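Local coordinates for protein post-proline cleaving enzyme (Rickettsia typhi, PDB 4HVT) that probably hydrolyses oligopeptides on the carboxyl side of proline residues as a serine-type endopeptidase, at residues D645-Q650 / H656-E661; T24-E29 / F660-A665; A587-I592 / I696-F701; R597-G602 / S606-Y611. All coordinates share one frame; numbering follows the deposited sequence.

In the fold
All four contacts belong to the α/β-hydrolase half of the enzyme, and no hydrogen bond crosses between the paired segments of any of them. Interactions 1 and 2 share helix 655-664: the first lays a carboxylate of strand 640-646 against its backbone, the second sets it against the N-terminal segment, and Arg658 NH1 links them at 2.8 Å from Leu27 O. Interaction 3, on the neighbouring strand 585-589, is buried and sets one leucine methyl against an alanine and a carboxylate. Interaction 4 centres on an edge-to-face tyrosine pair beyond that strand; Ile592 CD1 reaches it, 3.8 Å from Trp607 CE3. Interactions 1, 3 and 4 are buried, whereas interaction 2, farthest from the chain's centre, is partly buried and wholly apolar.

Interaction 1: residues D645-Q650 / H656-E661; sequences DSVLDQ and HGRIFE
The guanidinium of Arg658 has Val647 CG2 obliquely placed across the contact, 4.3 Å from NH2. The other flat group, the Asp645 carboxylate, lays OD2 against the helix backbone: OD2 stands 3.5 Å from Gly657 C and 3.2 Å from Arg658 N, but the angle at that N-H is too poor for a hydrogen bond. OD2 also touches the aliphatic stem of Arg658, 3.7 Å from CG. Since Gly657 carries no side chain, strand and helix come close, with the Asp645 and Gly657 CA atoms 5.6 Å apart. Asp645 CG lies between its backbone N and carbonyl carbon (chi1 72°), which turns the carboxylate toward the helix. From CG to NE the Arg658 chain is extended, carrying the guanidinium past Asp645 to a salt bridge with Glu676 and to the carbonyls of Leu27, Glu29 and Ala30, which fix its rotation. Beyond the strand, a type I turn from Ser646 to Asp649 contains an ST turn, Leu648 N donating to Ser646 OG at 3.3 Å. Strand, turn and helix open the β-α-β unit 640-646, 655-664, 672-677 of an α/β hydrolase, and the turn delivers Asp649, bonded to His682, as the probable acid of a Ser-His-Asp triad.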
loop_
_atom_site.group_PDB
_atom_site.type_symbol
_atom_site.label_atom_id
_atom_site.label_comp_id
_atom_site.label_asym_id
_atom_site.label_seq_id
_atom_site.Cartn_x
_atom_site.Cartn_y
_atom_site.Cartn_z
ATOM N N ASP A 645 -7.482 13.215 9.000
ATOM C CA ASP A 645 -7.001 13.604 7.687
ATOM C C ASP A 645 -5.664 14.364 7.776
ATOM O O ASP A 645 -5.133 14.544 8.887
ATOM C CB ASP A 645 -8.122 14.359 6.959
ATOM C CG ASP A 645 -8.376 15.748 7.498
ATOM O OD1 ASP A 645 -7.420 16.484 7.781
ATOM O OD2 ASP A 645 -9.552 16.128 7.554
ATOM N N SER A 646 -5.086 14.798 6.648
ATOM C CA SER A 646 -3.791 15.512 6.700
ATOM C C SER A 646 -3.743 16.629 5.669
ATOM O O SER A 646 -4.208 16.460 4.547
ATOM C CB SER A 646 -2.593 14.566 6.539
ATOM O OG SER A 646 -1.336 15.285 6.449
ATOM N N VAL A 647 -3.162 17.741 6.097
ATOM C CA VAL A 647 -2.917 18.906 5.288
ATOM C C VAL A 647 -2.157 18.494 3.993
ATOM O O VAL A 647 -2.436 19.021 2.935
ATOM C CB VAL A 647 -2.124 19.973 6.115
ATOM C CG1 VAL A 647 -1.686 21.134 5.215
ATOM C CG2 VAL A 647 -2.980 20.514 7.267
ATOM N N LEU A 648 -1.220 17.568 4.105
ATOM C CA LEU A 648 -0.354 17.196 3.002
ATOM C C LEU A 648 -0.790 15.884 2.367
ATOM O O LEU A 648 0.005 15.210 1.710
ATOM C CB LEU A 648 1.094 17.160 3.482
ATOM C CG LEU A 648 1.676 18.556 3.785
ATOM C CD1 LEU A 648 3.106 18.413 4.281
ATOM C CD2 LEU A 648 1.606 19.454 2.573
ATOM N N ASP A 649 -2.038 15.482 2.625
ATOM C CA ASP A 649 -2.604 14.330 1.921
ATOM C C ASP A 649 -2.920 14.796 0.505
ATOM O O ASP A 649 -3.930 15.427 0.257
ATOM C CB ASP A 649 -3.843 13.778 2.648
ATOM C CG ASP A 649 -4.385 12.471 2.016
ATOM O OD1 ASP A 649 -4.327 12.258 0.760
ATOM O OD2 ASP A 649 -4.918 11.660 2.820
ATOM N N GLN A 650 -2.010 14.486 -0.397
ATOM C CA GLN A 650 -2.183 14.766 -1.802
ATOM C C GLN A 650 -2.906 13.659 -2.589
ATOM O O GLN A 650 -3.117 13.809 -3.820
ATOM C CB GLN A 650 -0.801 14.999 -2.432
ATOM C CG GLN A 650 -0.071 16.132 -1.711
ATOM C CD GLN A 650 1.289 16.422 -2.320
ATOM O OE1 GLN A 650 2.030 15.502 -2.603
ATOM N NE2 GLN A 650 1.596 17.732 -2.557
ATOM N N HIS A 656 -12.219 15.694 2.404
ATOM C CA HIS A 656 -13.172 14.627 2.740
ATOM C C HIS A 656 -13.401 14.481 4.230
ATOM O O HIS A 656 -14.540 14.363 4.681
ATOM C CB HIS A 656 -12.756 13.275 2.121
ATOM C CG HIS A 656 -12.642 13.313 0.637
ATOM N ND1 HIS A 656 -13.730 13.160 -0.190
ATOM C CD2 HIS A 656 -11.567 13.465 -0.184
ATOM C CE1 HIS A 656 -13.334 13.222 -1.456
ATOM N NE2 HIS A 656 -12.034 13.442 -1.470
ATOM N N GLY A 657 -12.321 14.498 4.984
ATOM C CA GLY A 657 -12.412 14.356 6.459
ATOM C C GLY A 657 -13.000 15.641 7.064
ATOM O O GLY A 657 -13.868 15.596 7.955
ATOM N N ARG A 658 -12.540 16.779 6.548
ATOM C CA ARG A 658 -12.968 18.066 7.047
ATOM C C ARG A 658 -14.466 18.239 6.870
ATOM O O ARG A 658 -15.164 18.590 7.830
ATOM C CB ARG A 658 -12.274 19.180 6.304
ATOM C CG ARG A 658 -10.886 19.451 6.770
ATOM C CD ARG A 658 -10.146 20.255 5.728
ATOM N NE ARG A 658 -8.814 20.643 6.140
ATOM C CZ ARG A 658 -8.029 21.461 5.437
ATOM N NH1 ARG A 658 -8.453 22.034 4.306
ATOM N NH2 ARG A 658 -6.817 21.741 5.900
ATOM N N ILE A 659 -14.983 18.018 5.659
ATOM C CA ILE A 659 -16.463 18.153 5.442
ATOM C C ILE A 659 -17.370 17.211 6.259
ATOM O O ILE A 659 -18.485 17.610 6.755
ATOM C CB ILE A 659 -16.827 18.156 3.916
ATOM C CG1 ILE A 659 -18.258 18.629 3.702
ATOM C CG2 ILE A 659 -16.673 16.793 3.194
ATOM C CD1 ILE A 659 -18.476 20.060 4.091
ATOM N N PHE A 660 -16.892 15.959 6.441
ATOM C CA PHE A 660 -17.625 15.018 7.234
ATOM C C PHE A 660 -17.705 15.546 8.688
ATOM O O PHE A 660 -18.725 15.490 9.264
ATOM C CB PHE A 660 -16.944 13.698 7.180
ATOM C CG PHE A 660 -17.759 12.542 7.667
ATOM C CD1 PHE A 660 -19.081 12.387 7.300
ATOM C CD2 PHE A 660 -17.120 11.511 8.359
ATOM C CE1 PHE A 660 -19.803 11.313 7.724
ATOM C CE2 PHE A 660 -17.830 10.424 8.760
ATOM C CZ PHE A 660 -19.185 10.317 8.414
ATOM N N GLU A 661 -16.559 15.968 9.242
ATOM C CA GLU A 661 -16.524 16.584 10.598
ATOM C C GLU A 661 -17.451 17.811 10.650
ATOM O O GLU A 661 -18.215 18.006 11.592
ATOM C CB GLU A 661 -15.111 17.013 10.935
ATOM C CG GLU A 661 -14.879 17.865 12.172
ATOM C CD GLU A 661 -15.315 17.199 13.479
ATOM O OE1 GLU A 661 -15.816 16.038 13.524
ATOM O OE2 GLU A 661 -15.218 17.898 14.519
#

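Interaction 2: residues T24-E29 / F660-A665; sequences TKFLEE and FEYVLA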
loop_
_atom_site.group_PDB
_atom_site.type_symbol
_atom_site.label_atom_id
_atom_site.label_comp_id
_atom_site.label_asym_id
_atom_site.label_seq_id
_atom_site.Cartn_x
_atom_site.Cartn_y
_atom_site.Cartn_z
ATOM N N THR A 24 -19.092 26.103 3.337
ATOM C CA THR A 24 -18.079 25.021 3.383
ATOM C C THR A 24 -16.775 25.373 2.638
ATOM O O THR A 24 -15.782 24.638 2.747
ATOM C CB THR A 24 -18.552 23.757 2.614
ATOM O OG1 THR A 24 -18.613 24.039 1.209
ATOM C CG2 THR A 24 -19.857 23.276 3.028
ATOM N N LYS A 25 -16.783 26.452 1.848
ATOM C CA LYS A 25 -15.785 26.640 0.783
ATOM C C LYS A 25 -14.353 26.783 1.299
ATOM O O LYS A 25 -13.416 26.247 0.701
ATOM C CB LYS A 25 -16.157 27.852 -0.114
ATOM N N PHE A 26 -14.191 27.463 2.436
ATOM C CA PHE A 26 -12.855 27.590 3.083
ATOM C C PHE A 26 -12.105 26.277 3.330
ATOM O O PHE A 26 -10.905 26.260 3.304
ATOM C CB PHE A 26 -12.952 28.401 4.407
ATOM C CG PHE A 26 -13.567 27.652 5.604
ATOM C CD1 PHE A 26 -14.920 27.398 5.659
ATOM C CD2 PHE A 26 -12.781 27.251 6.690
ATOM C CE1 PHE A 26 -15.502 26.759 6.740
ATOM C CE2 PHE A 26 -13.345 26.612 7.768
ATOM C CZ PHE A 26 -14.704 26.336 7.800
ATOM N N LEU A 27 -12.827 25.212 3.640
ATOM C CA LEU A 27 -12.237 23.878 3.923
ATOM C C LEU A 27 -11.647 23.188 2.654
ATOM O O LEU A 27 -10.789 22.276 2.720
ATOM C CB LEU A 27 -13.337 23.002 4.499
ATOM C CG LEU A 27 -13.879 23.382 5.872
ATOM C CD1 LEU A 27 -15.109 22.548 6.117
ATOM C CD2 LEU A 27 -12.819 23.211 6.919
ATOM N N GLU A 28 -12.039 23.664 1.474
ATOM C CA GLU A 28 -11.527 23.120 0.201
ATOM C C GLU A 28 -10.027 23.414 -0.073
ATOM O O GLU A 28 -9.405 22.833 -0.942
ATOM C CB GLU A 28 -12.380 23.641 -0.959
ATOM C CG GLU A 28 -13.861 23.292 -0.827
ATOM C CD GLU A 28 -14.706 23.796 -1.995
ATOM O OE1 GLU A 28 -14.129 24.144 -3.018
ATOM O OE2 GLU A 28 -15.924 23.834 -1.905
ATOM N N GLU A 29 -9.480 24.378 0.642
ATOM C CA GLU A 29 -8.139 24.837 0.500
ATOM C C GLU A 29 -7.322 24.109 1.553
ATOM O O GLU A 29 -7.567 24.318 2.761
ATOM C CB GLU A 29 -8.121 26.344 0.753
ATOM C CG GLU A 29 -6.843 27.029 0.369
ATOM C CD GLU A 29 -6.878 28.548 0.500
ATOM O OE1 GLU A 29 -7.959 29.223 0.626
ATOM O OE2 GLU A 29 -5.763 29.085 0.478
ATOM N N PHE A 660 -16.892 15.959 6.441
ATOM C CA PHE A 660 -17.625 15.018 7.234
ATOM C C PHE A 660 -17.705 15.546 8.688
ATOM O O PHE A 660 -18.725 15.490 9.264
ATOM C CB PHE A 660 -16.944 13.698 7.180
ATOM C CG PHE A 660 -17.759 12.542 7.667
ATOM C CD1 PHE A 660 -19.081 12.387 7.300
ATOM C CD2 PHE A 660 -17.120 11.511 8.359
ATOM C CE1 PHE A 660 -19.803 11.313 7.724
ATOM C CE2 PHE A 660 -17.830 10.424 8.760
ATOM C CZ PHE A 660 -19.185 10.317 8.414
ATOM N N GLU A 661 -16.559 15.968 9.242
ATOM C CA GLU A 661 -16.524 16.584 10.598
ATOM C C GLU A 661 -17.451 17.811 10.650
ATOM O O GLU A 661 -18.215 18.006 11.592
ATOM C CB GLU A 661 -15.111 17.013 10.935
ATOM C CG GLU A 661 -14.879 17.865 12.172
ATOM C CD GLU A 661 -15.315 17.199 13.479
ATOM O OE1 GLU A 661 -15.816 16.038 13.524
ATOM O OE2 GLU A 661 -15.218 17.898 14.519
ATOM N N TYR A 662 -17.344 18.661 9.641
ATOM C CA TYR A 662 -18.121 19.904 9.656
ATOM C C TYR A 662 -19.617 19.629 9.705
ATOM O O TYR A 662 -20.339 20.257 10.504
ATOM C CB TYR A 662 -17.753 20.781 8.467
ATOM C CG TYR A 662 -18.462 22.145 8.491
ATOM C CD1 TYR A 662 -19.726 22.296 7.978
ATOM C CD2 TYR A 662 -17.804 23.242 8.978
ATOM C CE1 TYR A 662 -20.352 23.541 7.991
ATOM C CE2 TYR A 662 -18.398 24.471 9.024
ATOM C CZ TYR A 662 -19.661 24.617 8.523
ATOM O OH TYR A 662 -20.198 25.856 8.572
ATOM N N VAL A 663 -20.087 18.695 8.881
ATOM C CA VAL A 663 -21.503 18.360 8.857
ATOM C C VAL A 663 -21.934 17.582 10.101
ATOM O O VAL A 663 -22.965 17.891 10.698
ATOM C CB VAL A 663 -21.916 17.621 7.567
ATOM C CG1 VAL A 663 -23.434 17.427 7.546
ATOM C CG2 VAL A 663 -21.476 18.437 6.377
ATOM N N LEU A 664 -21.140 16.586 10.521
ATOM C CA LEU A 664 -21.531 15.766 11.654
ATOM C C LEU A 664 -21.497 16.568 12.934
ATOM O O LEU A 664 -22.345 16.374 13.832
ATOM C CB LEU A 664 -20.610 14.542 11.783
ATOM C CG LEU A 664 -21.121 13.238 11.198
ATOM C CD1 LEU A 664 -20.050 12.169 11.438
ATOM C CD2 LEU A 664 -22.406 12.794 11.869
ATOM N N ALA A 665 -20.512 17.454 13.053
ATOM C CA ALA A 665 -20.451 18.360 14.225
ATOM C C ALA A 665 -21.800 18.948 14.542
ATOM O O ALA A 665 -22.096 19.226 15.722
ATOM C CB ALA A 665 -19.471 19.504 13.984
#
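A short 3-10 turn, closed by the hydrogen bonds Leu27 N to Thr24 O at 3.1 Å and Glu28 N to Lys25 O at 3.0 Å, presents Phe26 and Leu27 to Tyr662 on helix 655-664. This is the N-terminal segment laid on the α/β-hydrolase domain: although 630 residues lie between the two segments, the start of the chain packs on the catalytic half, as in other prolyl oligopeptidases, where the propeller is inserted between two parts of the hydrolase domain. Tyr662 buries more surface than any other residue here, nearly half of the 147 Å². Its CG stands anti to the backbone N (chi1 -176°), which carries the ring off the helix toward the turn. Leu27 crosses it at about a right angle, with the single methyl CD1 doing the touching: it lies 4.0 Å from both Tyr662 CB and Tyr662 CD2, at the root of the ring on the CD2 side. Phe26 reaches the same ring from farther along and makes no stack with it; Tyr662 CE2 meets the edge of the Phe26 ring, near its plane. Trp38 of helix 34-51 forms an edge-to-face pair with Phe26 and also touches Leu27, continuing the apolar cluster. Within the turn itself, Leu27 CG lies 3.6 Å above one face of the Phe26 ring, offset toward the rim, while the Phe26 CZ atom comes 4.3 Å from Tyr662 CE2.

Interaction 3: residues A587-I592 / I696-F701; sequences ACEVPI and INLYTF
Leu698 and Ala587 bury the most surface here, and Glu589 adds a polar side chain to the meeting. The touching is done by one methyl of Leu698: CD1 lies 4.1 Å from Ala587 CB and 3.5 Å from Glu589 OE1, and it touches the carboxylate carbon as well, at 3.7 Å from Glu589 CD. Leu698 CG is anti to the backbone N (chi1 -171°), which aims the branch at the strand, and Glu589 crosses it at about a right angle. The backbones stay apart, Ala587 CA and Leu698 CA being 7.6 Å from each other. Buried beside a methyl, Glu589 OE1 is satisfied by a hydrogen bond with Tyr694 OH; Lys563 offers OE2 a long, weak ion pair. Strand 585-589 runs in the central sheet between strands 560-565 and 640-646, and helix 688-706 packs against it. Phe701 continues that packing onto Thr640 and Leu642, Ile696 and Thr700 meet helix 56-67, and Tyr699 touches helix 498-505.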
loop_
_atom_site.group_PDB
_atom_site.type_symbol
_atom_site.label_atom_id
_atom_site.label_comp_id
_atom_site.label_asym_id
_atom_site.label_seq_id
_atom_site.Cartn_x
_atom_site.Cartn_y
_atom_site.Cartn_z
ATOM N N ALA A 587 -13.781 4.475 13.236
ATOM C CA ALA A 587 -12.617 5.290 12.854
ATOM C C ALA A 587 -12.551 5.363 11.322
ATOM O O ALA A 587 -12.477 4.356 10.653
ATOM C CB ALA A 587 -11.344 4.747 13.469
ATOM N N CYS A 588 -12.732 6.583 10.814
ATOM C CA CYS A 588 -12.772 6.932 9.416
ATOM C C CYS A 588 -11.467 7.658 9.120
ATOM O O CYS A 588 -11.311 8.858 9.414
ATOM C CB CYS A 588 -13.963 7.819 9.229
ATOM S SG CYS A 588 -14.275 8.270 7.517
ATOM N N GLU A 589 -10.510 6.925 8.570
ATOM C CA GLU A 589 -9.148 7.421 8.506
ATOM C C GLU A 589 -8.791 7.859 7.087
ATOM O O GLU A 589 -9.063 7.105 6.137
ATOM C CB GLU A 589 -8.183 6.325 8.923
ATOM C CG GLU A 589 -8.515 5.702 10.248
ATOM C CD GLU A 589 -7.533 4.629 10.621
ATOM O OE1 GLU A 589 -6.355 4.957 10.937
ATOM O OE2 GLU A 589 -7.953 3.436 10.591
ATOM N N VAL A 590 -8.176 9.048 6.958
ATOM C CA VAL A 590 -7.737 9.661 5.682
ATOM C C VAL A 590 -8.678 9.277 4.550
ATOM O O VAL A 590 -8.268 8.684 3.574
ATOM C CB VAL A 590 -6.270 9.428 5.354
ATOM C CG1 VAL A 590 -5.384 10.131 6.370
ATOM C CG2 VAL A 590 -5.940 7.951 5.330
ATOM N N PRO A 591 -9.974 9.624 4.707
ATOM C CA PRO A 591 -10.964 9.013 3.857
ATOM C C PRO A 591 -11.101 9.687 2.511
ATOM O O PRO A 591 -10.729 10.835 2.349
ATOM C CB PRO A 591 -12.286 9.264 4.589
ATOM C CG PRO A 591 -12.048 10.523 5.363
ATOM C CD PRO A 591 -10.601 10.445 5.767
ATOM N N ILE A 592 -11.609 8.918 1.556
ATOM C CA ILE A 592 -12.354 9.479 0.413
ATOM C C ILE A 592 -13.810 9.291 0.852
ATOM O O ILE A 592 -14.183 8.221 1.357
ATOM C CB ILE A 592 -12.016 8.807 -0.949
ATOM C CG1 ILE A 592 -12.687 9.588 -2.061
ATOM C CG2 ILE A 592 -12.342 7.322 -1.001
ATOM C CD1 ILE A 592 -12.309 9.060 -3.454
ATOM N N ILE A 696 -1.834 5.963 19.468
ATOM C CA ILE A 696 -2.278 6.200 20.841
ATOM C C ILE A 696 -3.659 6.850 20.859
ATOM O O ILE A 696 -4.520 6.486 21.663
ATOM C CB ILE A 696 -1.266 7.075 21.630
ATOM C CG1 ILE A 696 0.066 6.340 21.845
ATOM C CG2 ILE A 696 -1.842 7.545 22.950
ATOM C CD1 ILE A 696 1.206 7.333 22.015
ATOM N N ASN A 697 -3.851 7.849 20.008
ATOM C CA ASN A 697 -5.149 8.525 19.923
ATOM C C ASN A 697 -6.237 7.571 19.451
ATOM O O ASN A 697 -7.331 7.484 20.073
ATOM C CB ASN A 697 -5.044 9.699 19.010
ATOM C CG ASN A 697 -4.318 10.868 19.645
ATOM O OD1 ASN A 697 -4.312 11.014 20.883
ATOM N ND2 ASN A 697 -3.724 11.745 18.798
ATOM N N LEU A 698 -5.912 6.800 18.415
ATOM C CA LEU A 698 -6.877 5.876 17.845
ATOM C C LEU A 698 -7.298 4.766 18.816
ATOM O O LEU A 698 -8.495 4.455 18.938
ATOM C CB LEU A 698 -6.317 5.287 16.533
ATOM C CG LEU A 698 -7.356 4.479 15.748
ATOM C CD1 LEU A 698 -7.333 4.737 14.270
ATOM C CD2 LEU A 698 -7.132 3.022 16.094
ATOM N N TYR A 699 -6.309 4.166 19.459
ATOM C CA TYR A 699 -6.573 3.046 20.395
ATOM C C TYR A 699 -7.174 3.534 21.716
ATOM O O TYR A 699 -7.966 2.817 22.290
ATOM C CB TYR A 699 -5.374 2.095 20.555
ATOM C CG TYR A 699 -5.325 1.140 19.411
ATOM C CD1 TYR A 699 -6.198 0.057 19.343
ATOM C CD2 TYR A 699 -4.422 1.308 18.404
ATOM C CE1 TYR A 699 -6.174 -0.805 18.275
ATOM C CE2 TYR A 699 -4.396 0.457 17.331
ATOM C CZ TYR A 699 -5.263 -0.592 17.267
ATOM O OH TYR A 699 -5.225 -1.446 16.188
ATOM N N THR A 700 -6.897 4.773 22.114
ATOM C CA THR A 700 -7.543 5.334 23.284
ATOM C C THR A 700 -9.020 5.503 22.943
ATOM O O THR A 700 -9.874 5.105 23.738
ATOM C CB THR A 700 -6.870 6.640 23.744
ATOM O OG1 THR A 700 -5.493 6.379 24.069
ATOM C CG2 THR A 700 -7.603 7.217 24.970
ATOM N N PHE A 701 -9.302 6.021 21.742
ATOM C CA PHE A 701 -10.682 6.236 21.290
ATOM C C PHE A 701 -11.487 4.909 21.374
ATOM O O PHE A 701 -12.600 4.870 21.880
ATOM C CB PHE A 701 -10.704 6.862 19.864
ATOM C CG PHE A 701 -12.024 6.759 19.174
ATOM C CD1 PHE A 701 -13.076 7.630 19.494
ATOM C CD2 PHE A 701 -12.240 5.806 18.221
ATOM C CE1 PHE A 701 -14.282 7.524 18.825
ATOM C CE2 PHE A 701 -13.454 5.680 17.585
ATOM C CZ PHE A 701 -14.475 6.533 17.901
#

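Interaction 4: residues R597-G602 / S606-Y611; sequences RYKEFG and SWVTEY. With EDO (1,2-ethanediol), chain E.
Within the excursion that follows strand 585-589 in the hydrolase domain, a T-shaped aromatic pair joins Tyr598 of a 3-10 turn to Tyr611 of helix 608-611. The edge of Tyr611 points at the face of Tyr598, with centroids 5.5 Å apart and planes at 72°. A chi1 of 75° holds Tyr598 CG flanked by backbone N and carbonyl carbon, from where the ring reaches the helix. Tyr611 CD2 lies 4.1 Å above one face of that ring and Lys599 CG 4.0 Å above the opposite one. Tyr598 OH comes 3.2 Å from Val608 CA and hydrogen-bonds to Gly612 O. Lys599 CD rests on Val608 CG2 at 3.7 Å; Lys599 NZ forms salt bridges with Asp613 and Glu615. Trp607, at the N-cap position, places CB 4.4 Å from Tyr598 CE1. Gly602 N donates to O2 of a 1,2-ethanediol, probably from the crystallisation liquor, at 2.7 Å. Tyr598 touches His656 of helix 655-664, Tyr611 OH bonds to Asn567 of helix 567-578, and Ile592, beyond strand 585-589, packs on Tyr598 and Trp607.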
loop_
_atom_site.group_PDB
_atom_site.type_symbol
_atom_site.label_atom_id
_atom_site.label_comp_id
_atom_site.label_asym_id
_atom_site.label_seq_id
_atom_site.Cartn_x
_atom_site.Cartn_y
_atom_site.Cartn_z
ATOM N N ARG A 597 -18.157 14.974 -5.405
ATOM C CA ARG A 597 -17.139 15.960 -5.766
ATOM C C ARG A 597 -15.720 15.403 -5.785
ATOM O O ARG A 597 -14.787 16.161 -5.982
ATOM C CB ARG A 597 -17.182 17.144 -4.771
ATOM C CG ARG A 597 -18.541 17.849 -4.785
ATOM C CD ARG A 597 -18.524 19.223 -4.110
ATOM N NE ARG A 597 -17.523 20.126 -4.604
ATOM C CZ ARG A 597 -16.988 21.154 -3.935
ATOM N NH1 ARG A 597 -17.395 21.472 -2.729
ATOM N NH2 ARG A 597 -16.050 21.892 -4.511
ATOM N N TYR A 598 -15.578 14.096 -5.637
ATOM C CA TYR A 598 -14.224 13.496 -5.461
ATOM C C TYR A 598 -13.259 13.840 -6.582
ATOM O O TYR A 598 -12.061 13.958 -6.334
ATOM C CB TYR A 598 -14.216 11.972 -5.184
ATOM C CG TYR A 598 -14.491 11.104 -6.368
ATOM C CD1 TYR A 598 -13.459 10.662 -7.172
ATOM C CD2 TYR A 598 -15.778 10.700 -6.654
ATOM C CE1 TYR A 598 -13.704 9.869 -8.255
ATOM C CE2 TYR A 598 -16.052 9.889 -7.722
ATOM C CZ TYR A 598 -14.988 9.450 -8.527
ATOM O OH TYR A 598 -15.183 8.641 -9.609
ATOM N N LYS A 599 -13.769 14.052 -7.807
ATOM C CA LYS A 599 -12.858 14.343 -8.913
ATOM C C LYS A 599 -12.146 15.693 -8.753
ATOM O O LYS A 599 -11.114 15.909 -9.390
ATOM C CB LYS A 599 -13.554 14.339 -10.290
ATOM C CG LYS A 599 -14.181 13.006 -10.687
ATOM C CD LYS A 599 -14.800 12.957 -12.083
ATOM C CE LYS A 599 -15.829 14.061 -12.416
ATOM N NZ LYS A 599 -16.320 13.957 -13.832
ATOM N N GLU A 600 -12.731 16.599 -7.973
ATOM C CA GLU A 600 -12.198 17.938 -7.796
ATOM C C GLU A 600 -11.031 18.024 -6.835
ATOM O O GLU A 600 -10.458 19.075 -6.719
ATOM C CB GLU A 600 -13.312 18.866 -7.301
ATOM C CG GLU A 600 -14.475 19.009 -8.253
ATOM C CD GLU A 600 -15.557 19.861 -7.602
ATOM O OE1 GLU A 600 -15.255 21.047 -7.295
ATOM O OE2 GLU A 600 -16.701 19.372 -7.405
ATOM N N PHE A 601 -10.694 16.936 -6.136
ATOM C CA PHE A 601 -9.766 16.998 -5.007
ATOM C C PHE A 601 -8.652 15.972 -5.174
ATOM O O PHE A 601 -8.923 14.797 -5.501
ATOM C CB PHE A 601 -10.496 16.739 -3.686
ATOM C CG PHE A 601 -11.477 17.834 -3.343
ATOM C CD1 PHE A 601 -11.033 19.018 -2.770
ATOM C CD2 PHE A 601 -12.812 17.694 -3.623
ATOM C CE1 PHE A 601 -11.929 20.035 -2.480
ATOM C CE2 PHE A 601 -13.718 18.730 -3.396
ATOM C CZ PHE A 601 -13.281 19.892 -2.787
ATOM N N GLY A 602 -7.400 16.396 -4.946
ATOM C CA GLY A 602 -6.276 15.446 -4.989
ATOM C C GLY A 602 -6.188 14.711 -6.325
ATOM O O GLY A 602 -6.430 15.344 -7.373
ATOM N N SER A 606 -8.254 9.922 -10.900
ATOM C CA SER A 606 -7.709 8.577 -11.145
ATOM C C SER A 606 -8.681 7.424 -10.875
ATOM O O SER A 606 -8.503 6.335 -11.360
ATOM C CB SER A 606 -6.369 8.453 -10.485
ATOM O OG SER A 606 -6.505 8.426 -9.174
ATOM N N TRP A 607 -9.736 7.670 -10.119
ATOM C CA TRP A 607 -10.634 6.617 -9.668
ATOM C C TRP A 607 -12.031 6.612 -10.270
ATOM O O TRP A 607 -12.905 5.914 -9.758
ATOM C CB TRP A 607 -10.732 6.652 -8.151
ATOM C CG TRP A 607 -9.373 6.712 -7.481
ATOM C CD1 TRP A 607 -8.318 5.835 -7.669
ATOM C CD2 TRP A 607 -8.911 7.709 -6.536
ATOM N NE1 TRP A 607 -7.262 6.225 -6.898
ATOM C CE2 TRP A 607 -7.570 7.387 -6.245
ATOM C CE3 TRP A 607 -9.494 8.857 -5.943
ATOM C CZ2 TRP A 607 -6.798 8.127 -5.374
ATOM C CZ3 TRP A 607 -8.717 9.645 -5.084
ATOM C CH2 TRP A 607 -7.345 9.236 -4.790
ATOM N N VAL A 608 -12.218 7.295 -11.383
ATOM C CA VAL A 608 -13.493 7.284 -12.022
ATOM C C VAL A 608 -13.950 5.864 -12.383
ATOM O O VAL A 608 -15.128 5.553 -12.359
ATOM C CB VAL A 608 -13.478 8.208 -13.261
ATOM C CG1 VAL A 608 -14.770 8.013 -14.016
ATOM C CG2 VAL A 608 -13.324 9.662 -12.808
ATOM N N THR A 609 -13.019 4.983 -12.779
ATOM C CA THR A 609 -13.392 3.615 -13.127
ATOM C C THR A 609 -13.653 2.757 -11.912
ATOM O O THR A 609 -14.213 1.658 -12.058
ATOM C CB THR A 609 -12.314 2.955 -14.040
ATOM O OG1 THR A 609 -11.043 3.010 -13.375
ATOM C CG2 THR A 609 -12.256 3.636 -15.372
ATOM N N GLU A 610 -13.267 3.214 -10.715
ATOM C CA GLU A 610 -13.566 2.510 -9.482
ATOM C C GLU A 610 -14.957 2.886 -8.949
ATOM O O GLU A 610 -15.644 2.030 -8.449
ATOM C CB GLU A 610 -12.502 2.721 -8.398
ATOM C CG GLU A 610 -12.715 1.862 -7.170
ATOM C CD GLU A 610 -12.461 0.379 -7.338
ATOM O OE1 GLU A 610 -12.035 0.002 -8.466
ATOM O OE2 GLU A 610 -12.692 -0.400 -6.335
ATOM N N TYR A 611 -15.326 4.154 -9.011
ATOM C CA TYR A 611 -16.522 4.612 -8.318
ATOM C C TYR A 611 -17.667 5.026 -9.247
ATOM O O TYR A 611 -18.799 5.146 -8.808
ATOM C CB TYR A 611 -16.163 5.787 -7.417
ATOM C CG TYR A 611 -15.140 5.468 -6.335
ATOM C CD1 TYR A 611 -15.415 4.561 -5.289
ATOM C CD2 TYR A 611 -13.912 6.095 -6.340
ATOM C CE1 TYR A 611 -14.456 4.258 -4.325
ATOM C CE2 TYR A 611 -12.957 5.803 -5.376
ATOM C CZ TYR A 611 -13.253 4.907 -4.362
ATOM O OH TYR A 611 -12.274 4.637 -3.425
HETATM C C1 EDO E . -4.572 18.997 -5.070
HETATM O O1 EDO E . -4.208 18.212 -3.926
HETATM C C2 EDO E . -5.844 19.786 -4.874
HETATM O O2 EDO E . -7.040 19.062 -5.178
#